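Local coordinates for amorpha-4,11-diene synthase (PDB 4GAX), which is an engineered sesquiterpene synthase of the amorpha-4,11-diene and alpha-bisabolol synthase group that probably converts farnesyl diphosphate, with loss of diphosphate, into sesquiterpenes, at residues A[425-430]-A[439-444]; A[161-166]-A[182-187]. All coordinates share one frame; numbering follows the deposited sequence.

Interactions 1 and 2 illustrate how an all-helical terpene synthase joins helices that are near neighbours in sequence, each within its own region of the chain. Interaction 1 belongs to the metal-binding family region and interaction 2 to the N-terminal one; their centres lie about 36 Å apart, on opposite sides of the chain's centre, and they share no helix. Both are mainly buried, although interaction 2 reaches the surface at Gln185. The chemistry differs with the spacing. The wider gap at 425-430/439-444 is bridged by aromatic rings, whereas the closer helices at 161-166/182-187 meet through a threonine, a leucine and the root of a tyrosine.

Interaction 1. Residues A[425-430]-A[439-444]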
ATOM      1  N   THR A 425      -8.180 -10.854  -4.031  1.00 19.55           N
ATOM      2  CA  THR A 425      -7.352 -11.098  -5.221  1.00 19.26           C
ATOM      3  C   THR A 425      -5.927 -11.380  -4.758  1.00 28.37           C
ATOM      4  O   THR A 425      -5.209 -12.208  -5.356  1.00 22.04           O
ATOM      5  CB  THR A 425      -7.349  -9.916  -6.203  1.00 18.45           C
ATOM      6  OG1 THR A 425      -8.673  -9.704  -6.714  1.00 20.71           O
ATOM      7  CG2 THR A 425      -6.409 -10.198  -7.378  1.00 19.95           C
ATOM      8  N   CYS A 426      -5.510 -10.702  -3.687  1.00 25.88           N
ATOM      9  CA  CYS A 426      -4.215 -11.024  -3.062  1.00 20.96           C
ATOM     10  C   CYS A 426      -4.208 -12.434  -2.477  1.00 28.07           C
ATOM     11  O   CYS A 426      -3.176 -13.121  -2.514  1.00 22.14           O
ATOM     12  CB  CYS A 426      -3.854 -10.022  -1.963  1.00 23.00           C
ATOM     13  SG  CYS A 426      -3.326  -8.414  -2.626  1.00 27.76           S
ATOM     14  N   TYR A 427      -5.345 -12.853  -1.911  1.00 21.87           N
ATOM     15  CA  TYR A 427      -5.453 -14.213  -1.396  1.00 23.70           C
ATOM     16  C   TYR A 427      -5.147 -15.214  -2.518  1.00 28.06           C
ATOM     17  O   TYR A 427      -4.370 -16.159  -2.338  1.00 26.54           O
ATOM     18  CB  TYR A 427      -6.858 -14.501  -0.872  1.00 27.26           C
ATOM     19  CG  TYR A 427      -7.201 -13.930   0.491  1.00 25.57           C
ATOM     20  CD1 TYR A 427      -8.265 -14.453   1.218  1.00 37.86           C
ATOM     21  CD2 TYR A 427      -6.508 -12.847   1.029  1.00 22.57           C
ATOM     22  CE1 TYR A 427      -8.616 -13.946   2.454  1.00 40.95           C
ATOM     23  CE2 TYR A 427      -6.857 -12.331   2.283  1.00 28.80           C
ATOM     24  CZ  TYR A 427      -7.911 -12.888   2.984  1.00 32.42           C
ATOM     25  OH  TYR A 427      -8.276 -12.401   4.222  1.00 33.84           O
ATOM     26  N   LEU A 428      -5.770 -15.011  -3.674  1.00 25.43           N
ATOM     27  CA  LEU A 428      -5.616 -15.948  -4.786  1.00 25.23           C
ATOM     28  C   LEU A 428      -4.177 -15.970  -5.278  1.00 32.61           C
ATOM     29  O   LEU A 428      -3.659 -17.028  -5.632  1.00 32.22           O
ATOM     30  CB  LEU A 428      -6.550 -15.584  -5.946  1.00 25.08           C
ATOM     31  CG  LEU A 428      -8.045 -15.713  -5.658  1.00 26.69           C
ATOM     32  CD1 LEU A 428      -8.853 -15.560  -6.957  1.00 26.88           C
ATOM     33  CD2 LEU A 428      -8.327 -17.056  -5.006  1.00 25.78           C
ATOM     34  N   GLY A 429      -3.536 -14.800  -5.295  1.00 29.03           N
ATOM     35  CA  GLY A 429      -2.163 -14.690  -5.759  1.00 30.95           C
ATOM     36  C   GLY A 429      -1.189 -15.273  -4.751  1.00 32.90           C
ATOM     37  O   GLY A 429      -0.087 -15.683  -5.115  1.00 38.74           O
ATOM     38  N   MET A 430      -1.598 -15.308  -3.485  1.00 31.29           N
ATOM     39  CA  MET A 430      -0.795 -15.900  -2.409  1.00 32.13           C
ATOM     40  C   MET A 430      -1.411 -17.174  -1.852  1.00 35.70           C
ATOM     41  O   MET A 430      -1.522 -17.347  -0.632  1.00 41.06           O
ATOM     42  CB  MET A 430      -0.606 -14.894  -1.274  1.00 35.30           C
ATOM     43  CG  MET A 430       0.304 -13.758  -1.633  1.00 32.26           C
ATOM     44  SD  MET A 430       0.613 -12.623  -0.243  1.00 54.29           S
ATOM     45  CE  MET A 430      -0.145 -11.176  -0.961  1.00 22.93           C
ATOM     46  N   PHE A 439     -10.205 -16.476   4.710  1.00 34.22           N
ATOM     47  CA  PHE A 439     -11.425 -16.208   3.953  1.00 33.22           C
ATOM     48  C   PHE A 439     -12.616 -15.955   4.855  1.00 33.45           C
ATOM     49  O   PHE A 439     -13.460 -15.114   4.544  1.00 35.36           O
ATOM     50  CB  PHE A 439     -11.729 -17.338   2.970  1.00 42.87           C
ATOM     51  CG  PHE A 439     -11.207 -17.079   1.589  1.00 31.97           C
ATOM     52  CD1 PHE A 439     -11.788 -16.102   0.797  1.00 31.74           C
ATOM     53  CD2 PHE A 439     -10.140 -17.803   1.087  1.00 33.22           C
ATOM     54  CE1 PHE A 439     -11.312 -15.851  -0.482  1.00 32.30           C
ATOM     55  CE2 PHE A 439      -9.669 -17.565  -0.183  1.00 29.42           C
ATOM     56  CZ  PHE A 439     -10.257 -16.585  -0.970  1.00 32.70           C
ATOM     57  N   GLU A 440     -12.697 -16.689   5.962  1.00 23.56           N
ATOM     58  CA  GLU A 440     -13.723 -16.417   6.959  1.00 33.12           C
ATOM     59  C   GLU A 440     -13.607 -14.965   7.420  1.00 29.06           C
ATOM     60  O   GLU A 440     -14.611 -14.251   7.536  1.00 28.23           O
ATOM     61  CB  GLU A 440     -13.589 -17.369   8.152  1.00 43.31           C
ATOM     62  CG  GLU A 440     -13.902 -18.821   7.833  1.00 50.64           C
ATOM     63  CD  GLU A 440     -13.536 -19.758   8.976  1.00 65.47           C
ATOM     64  OE1 GLU A 440     -12.983 -19.275   9.992  1.00 70.85           O
ATOM     65  OE2 GLU A 440     -13.800 -20.977   8.858  1.00 67.14           O
ATOM     66  N   TRP A 441     -12.384 -14.529   7.686  1.00 33.47           N
ATOM     67  CA  TRP A 441     -12.148 -13.137   8.049  1.00 33.99           C
ATOM     68  C   TRP A 441     -12.700 -12.198   6.974  1.00 32.63           C
ATOM     69  O   TRP A 441     -13.501 -11.303   7.260  1.00 29.70           O
ATOM     70  CB  TRP A 441     -10.652 -12.875   8.246  1.00 28.08           C
ATOM     71  CG  TRP A 441     -10.382 -11.468   8.655  1.00 30.74           C
ATOM     72  CD1 TRP A 441     -10.561 -10.926   9.900  1.00 34.85           C
ATOM     73  CD2 TRP A 441      -9.894 -10.416   7.825  1.00 33.82           C
ATOM     74  NE1 TRP A 441     -10.215  -9.599   9.890  1.00 33.29           N
ATOM     75  CE2 TRP A 441      -9.795  -9.261   8.628  1.00 35.73           C
ATOM     76  CE3 TRP A 441      -9.526 -10.337   6.476  1.00 30.03           C
ATOM     77  CZ2 TRP A 441      -9.348  -8.043   8.127  1.00 27.54           C
ATOM     78  CZ3 TRP A 441      -9.077  -9.128   5.981  1.00 26.09           C
ATOM     79  CH2 TRP A 441      -8.991  -7.998   6.803  1.00 32.11           C
ATOM     80  N   ALA A 442     -12.276 -12.437   5.736  1.00 28.44           N
ATOM     81  CA  ALA A 442     -12.726 -11.670   4.572  1.00 31.27           C
ATOM     82  C   ALA A 442     -14.243 -11.559   4.455  1.00 31.70           C
ATOM     83  O   ALA A 442     -14.766 -10.486   4.144  1.00 35.79           O
ATOM     84  CB  ALA A 442     -12.144 -12.263   3.288  1.00 28.10           C
ATOM     85  N   VAL A 443     -14.955 -12.656   4.700  1.00 26.53           N
ATOM     86  CA  VAL A 443     -16.412 -12.632   4.555  1.00 31.74           C
ATOM     87  C   VAL A 443     -17.111 -12.059   5.788  1.00 36.82           C
ATOM     88  O   VAL A 443     -18.286 -11.717   5.732  1.00 30.37           O
ATOM     89  CB  VAL A 443     -17.005 -14.028   4.205  1.00 36.92           C
ATOM     90  CG1 VAL A 443     -16.230 -14.678   3.057  1.00 30.99           C
ATOM     91  CG2 VAL A 443     -17.005 -14.933   5.418  1.00 41.75           C
ATOM     92  N   SER A 444     -16.375 -11.929   6.886  1.00 38.29           N
ATOM     93  CA  SER A 444     -16.926 -11.439   8.146  1.00 40.41           C
ATOM     94  C   SER A 444     -17.324  -9.975   8.127  1.00 34.92           C
ATOM     95  O   SER A 444     -17.851  -9.477   9.127  1.00 31.58           O
ATOM     96  CB  SER A 444     -15.890 -11.597   9.267  1.00 43.56           C
ATOM     97  OG  SER A 444     -15.581 -12.957   9.477  1.00 62.50           O
TER
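Two consecutive antiparallel helices in the metal-binding region bring Tyr427, near the end of helix 419-429, against Phe439 on helix 436-443. The rings form a T-shaped (edge-to-face) pair, centroids 4.9 Å apart and planes at 82°. Tyr427 CD1 stands over the centre of the Phe439 ring, 3.6 Å from Phe439 CZ. With CG anti to its carbonyl carbon (chi1 -78°), Tyr427 reaches across to the second helix. The two segments run at 169° to each other and their axes come no closer than 11.9 Å, a separation that the Tyr427 and Phe439 rings span in this part of the all-helical class I terpene synthase fold. Farther along, Tyr427 crosses Trp441 at about a right angle, its OH near the indole plane at the ring edge, 3.3 Å from Trp441 CE3; the hydroxyl is hydrogen-bonded to Ala438 O, which ties it to the second helix. Ala442 CB lies 4.0 Å from Tyr427 CE1. On the Phe439 side, Leu428 CD2 approaches the ring edge, 4.5 Å from Phe439 CZ. Replacing Phe439 with alanine would probably leave the Tyr427 edge without an aromatic face and open a gap beside Leu428. Helix 374-399 adds Cys379 against Phe439 and Ile376 against Leu428.

Interaction 2. Residues A[161-166]-A[182-187]; sequences LELYEA and VFTQSH
Leu163 is the first residue of 161-166 to meet the other helix, its CD2 methyl lying 3.5 Å from Thr184 CG2. Behind that methyl, Leu163 CG is 3.7 Å from the same Thr184 CG2, which therefore sits against the branch point of the leucine as well. Next comes Tyr164, where the backbones are nearest: the CA atoms of Tyr164 and Thr184 are 5.6 Å apart. Tyr164 CB packs on Thr184 CB at 3.8 Å, and Thr184 OG1 lies in the ring plane at the tyrosine edge, 3.5 Å from Tyr164 CD1. Thr184 divides its two branches between these neighbours. Its OG1 stands between the backbone N and the carbonyl carbon (chi1 58°), a setting from which it hydrogen-bonds to Ala180 O in its own helix, while CG2 turns to Leu163. Farther out along the tyrosine, Gln185 CG passes 4.0 Å from Tyr164 CE1, and Tyr164 OH goes on to hydrogen-bond Ala209 O in helix 200-211. These contacts join helices 157-167 and 175-194 of the N-terminal region, whose segments cross at -132° with axes 9.1 Å apart. The threonine hydroxyl is satisfied within its own helix and that of the tyrosine by helix 200-211; what passes between the two segments is van der Waals contact, carbon against carbon and Thr184 OG1 against the tyrosine carbons.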
ATOM      1  N   LEU A 161      13.230  12.872  15.435  1.00 23.38           N
ATOM      2  CA  LEU A 161      12.703  12.203  14.257  1.00 24.01           C
ATOM      3  C   LEU A 161      12.178  10.812  14.559  1.00 18.04           C
ATOM      4  O   LEU A 161      11.136  10.423  14.028  1.00 21.26           O
ATOM      5  CB  LEU A 161      13.772  12.124  13.165  1.00 30.40           C
ATOM      6  CG  LEU A 161      13.707  13.155  12.049  1.00 41.47           C
ATOM      7  CD1 LEU A 161      14.874  12.913  11.099  1.00 45.52           C
ATOM      8  CD2 LEU A 161      12.365  13.044  11.317  1.00 29.60           C
ATOM      9  N   GLU A 162      12.895  10.045  15.382  1.00 23.97           N
ATOM     10  CA  GLU A 162      12.424   8.704  15.732  1.00 24.36           C
ATOM     11  C   GLU A 162      11.094   8.776  16.472  1.00 25.67           C
ATOM     12  O   GLU A 162      10.218   7.914  16.301  1.00 17.37           O
ATOM     13  CB  GLU A 162      13.451   7.938  16.588  1.00 27.88           C
ATOM     14  CG  GLU A 162      14.698   7.482  15.842  1.00 37.06           C
ATOM     15  CD  GLU A 162      15.669   6.695  16.733  1.00 51.21           C
ATOM     16  OE1 GLU A 162      15.504   6.711  17.978  1.00 59.65           O
ATOM     17  OE2 GLU A 162      16.592   6.048  16.185  1.00 49.32           O
ATOM     18  N   LEU A 163      10.942   9.798  17.307  1.00 21.47           N
ATOM     19  CA  LEU A 163       9.708   9.956  18.075  1.00 16.60           C
ATOM     20  C   LEU A 163       8.558  10.342  17.153  1.00 14.90           C
ATOM     21  O   LEU A 163       7.444   9.808  17.261  1.00 18.07           O
ATOM     22  CB  LEU A 163       9.901  11.019  19.167  1.00 24.07           C
ATOM     23  CG  LEU A 163       8.640  11.437  19.927  1.00 21.92           C
ATOM     24  CD1 LEU A 163       7.998  10.257  20.676  1.00 20.50           C
ATOM     25  CD2 LEU A 163       9.002  12.563  20.906  1.00 24.95           C
ATOM     26  N   TYR A 164       8.834  11.264  16.237  1.00 17.45           N
ATOM     27  CA  TYR A 164       7.842  11.667  15.253  1.00 19.40           C
ATOM     28  C   TYR A 164       7.344  10.434  14.475  1.00 18.34           C
ATOM     29  O   TYR A 164       6.136  10.212  14.340  1.00 17.33           O
ATOM     30  CB  TYR A 164       8.423  12.720  14.313  1.00 17.88           C
ATOM     31  CG  TYR A 164       7.575  12.973  13.084  1.00 19.49           C
ATOM     32  CD1 TYR A 164       6.496  13.854  13.122  1.00 19.90           C
ATOM     33  CD2 TYR A 164       7.856  12.331  11.880  1.00 18.69           C
ATOM     34  CE1 TYR A 164       5.701  14.079  11.965  1.00 27.72           C
ATOM     35  CE2 TYR A 164       7.075  12.548  10.731  1.00 18.56           C
ATOM     36  CZ  TYR A 164       6.006  13.417  10.780  1.00 21.58           C
ATOM     37  OH  TYR A 164       5.248  13.617   9.636  1.00 27.52           O
ATOM     38  N   GLU A 165       8.274   9.621  13.994  1.00 18.22           N
ATOM     39  CA  GLU A 165       7.882   8.449  13.218  1.00 22.69           C
ATOM     40  C   GLU A 165       7.040   7.486  14.045  1.00 16.41           C
ATOM     41  O   GLU A 165       6.078   6.900  13.524  1.00 19.51           O
ATOM     42  CB  GLU A 165       9.098   7.726  12.609  1.00 17.17           C
ATOM     43  CG  GLU A 165       9.951   8.583  11.674  1.00 15.17           C
ATOM     44  CD  GLU A 165       9.242   8.932  10.361  1.00 21.72           C
ATOM     45  OE1 GLU A 165       8.033   8.625  10.215  1.00 28.89           O
ATOM     46  OE2 GLU A 165       9.898   9.512   9.458  1.00 24.87           O
ATOM     47  N   ALA A 166       7.378   7.329  15.325  1.00 12.86           N
ATOM     48  CA  ALA A 166       6.577   6.467  16.211  1.00 18.01           C
ATOM     49  C   ALA A 166       5.103   6.910  16.322  1.00 15.50           C
ATOM     50  O   ALA A 166       4.186   6.065  16.440  1.00 19.53           O
ATOM     51  CB  ALA A 166       7.205   6.400  17.589  1.00 21.43           C
ATOM     52  N   VAL A 182       2.458  16.792  18.014  1.00 19.04           N
ATOM     53  CA  VAL A 182       2.461  18.254  18.016  1.00 24.45           C
ATOM     54  C   VAL A 182       3.851  18.803  18.355  1.00 25.54           C
ATOM     55  O   VAL A 182       4.343  19.723  17.697  1.00 23.44           O
ATOM     56  CB  VAL A 182       1.406  18.808  19.005  1.00 25.58           C
ATOM     57  CG1 VAL A 182       1.560  20.323  19.178  1.00 33.93           C
ATOM     58  CG2 VAL A 182       0.006  18.464  18.518  1.00 29.39           C
ATOM     59  N   PHE A 183       4.482  18.217  19.368  1.00 23.63           N
ATOM     60  CA  PHE A 183       5.806  18.637  19.840  1.00 25.97           C
ATOM     61  C   PHE A 183       6.874  18.452  18.742  1.00 23.98           C
ATOM     62  O   PHE A 183       7.559  19.396  18.347  1.00 20.55           O
ATOM     63  CB  PHE A 183       6.149  17.838  21.113  1.00 19.06           C
ATOM     64  CG  PHE A 183       7.535  18.089  21.658  1.00 22.80           C
ATOM     65  CD1 PHE A 183       7.798  19.211  22.437  1.00 29.32           C
ATOM     66  CD2 PHE A 183       8.557  17.182  21.426  1.00 25.78           C
ATOM     67  CE1 PHE A 183       9.069  19.438  22.943  1.00 34.34           C
ATOM     68  CE2 PHE A 183       9.837  17.401  21.932  1.00 29.01           C
ATOM     69  CZ  PHE A 183      10.088  18.525  22.690  1.00 27.09           C
ATOM     70  N   THR A 184       6.987  17.240  18.220  1.00 18.15           N
ATOM     71  CA  THR A 184       8.001  16.960  17.209  1.00 19.43           C
ATOM     72  C   THR A 184       7.784  17.755  15.931  1.00 26.99           C
ATOM     73  O   THR A 184       8.744  18.278  15.357  1.00 25.50           O
ATOM     74  CB  THR A 184       8.078  15.466  16.880  1.00 20.30           C
ATOM     75  OG1 THR A 184       6.796  15.022  16.436  1.00 20.59           O
ATOM     76  CG2 THR A 184       8.475  14.666  18.136  1.00 21.98           C
ATOM     77  N   GLN A 185       6.531  17.858  15.491  1.00 22.51           N
ATOM     78  CA  GLN A 185       6.203  18.642  14.286  1.00 23.08           C
ATOM     79  C   GLN A 185       6.685  20.071  14.396  1.00 30.91           C
ATOM     80  O   GLN A 185       7.268  20.616  13.449  1.00 26.19           O
ATOM     81  CB  GLN A 185       4.693  18.658  14.031  1.00 31.76           C
ATOM     82  CG  GLN A 185       4.204  17.640  13.016  1.00 48.27           C
ATOM     83  CD  GLN A 185       2.701  17.725  12.804  1.00 58.48           C
ATOM     84  OE1 GLN A 185       2.008  18.472  13.500  1.00 65.44           O
ATOM     85  NE2 GLN A 185       2.189  16.957  11.842  1.00 52.79           N
ATOM     86  N   SER A 186       6.440  20.690  15.550  1.00 25.13           N
ATOM     87  CA  SER A 186       6.800  22.097  15.714  1.00 27.90           C
ATOM     88  C   SER A 186       8.303  22.254  15.794  1.00 25.99           C
ATOM     89  O   SER A 186       8.869  23.158  15.189  1.00 31.53           O
ATOM     90  CB  SER A 186       6.136  22.719  16.952  1.00 39.02           C
ATOM     91  OG  SER A 186       6.652  22.170  18.152  1.00 53.74           O
ATOM     92  N   HIS A 187       8.959  21.366  16.532  1.00 24.83           N
ATOM     93  CA  HIS A 187      10.409  21.474  16.657  1.00 26.21           C
ATOM     94  C   HIS A 187      11.148  21.054  15.388  1.00 29.04           C
ATOM     95  O   HIS A 187      12.086  21.733  14.974  1.00 33.15           O
ATOM     96  CB  HIS A 187      10.905  20.734  17.897  1.00 23.08           C
ATOM     97  CG  HIS A 187      10.597  21.465  19.166  1.00 36.19           C
ATOM     98  ND1 HIS A 187       9.422  21.278  19.871  1.00 41.79           N
ATOM     99  CD2 HIS A 187      11.276  22.436  19.822  1.00 40.35           C
ATOM    100  CE1 HIS A 187       9.412  22.080  20.921  1.00 41.33           C
ATOM    101  NE2 HIS A 187      10.525  22.788  20.919  1.00 41.65           N
TER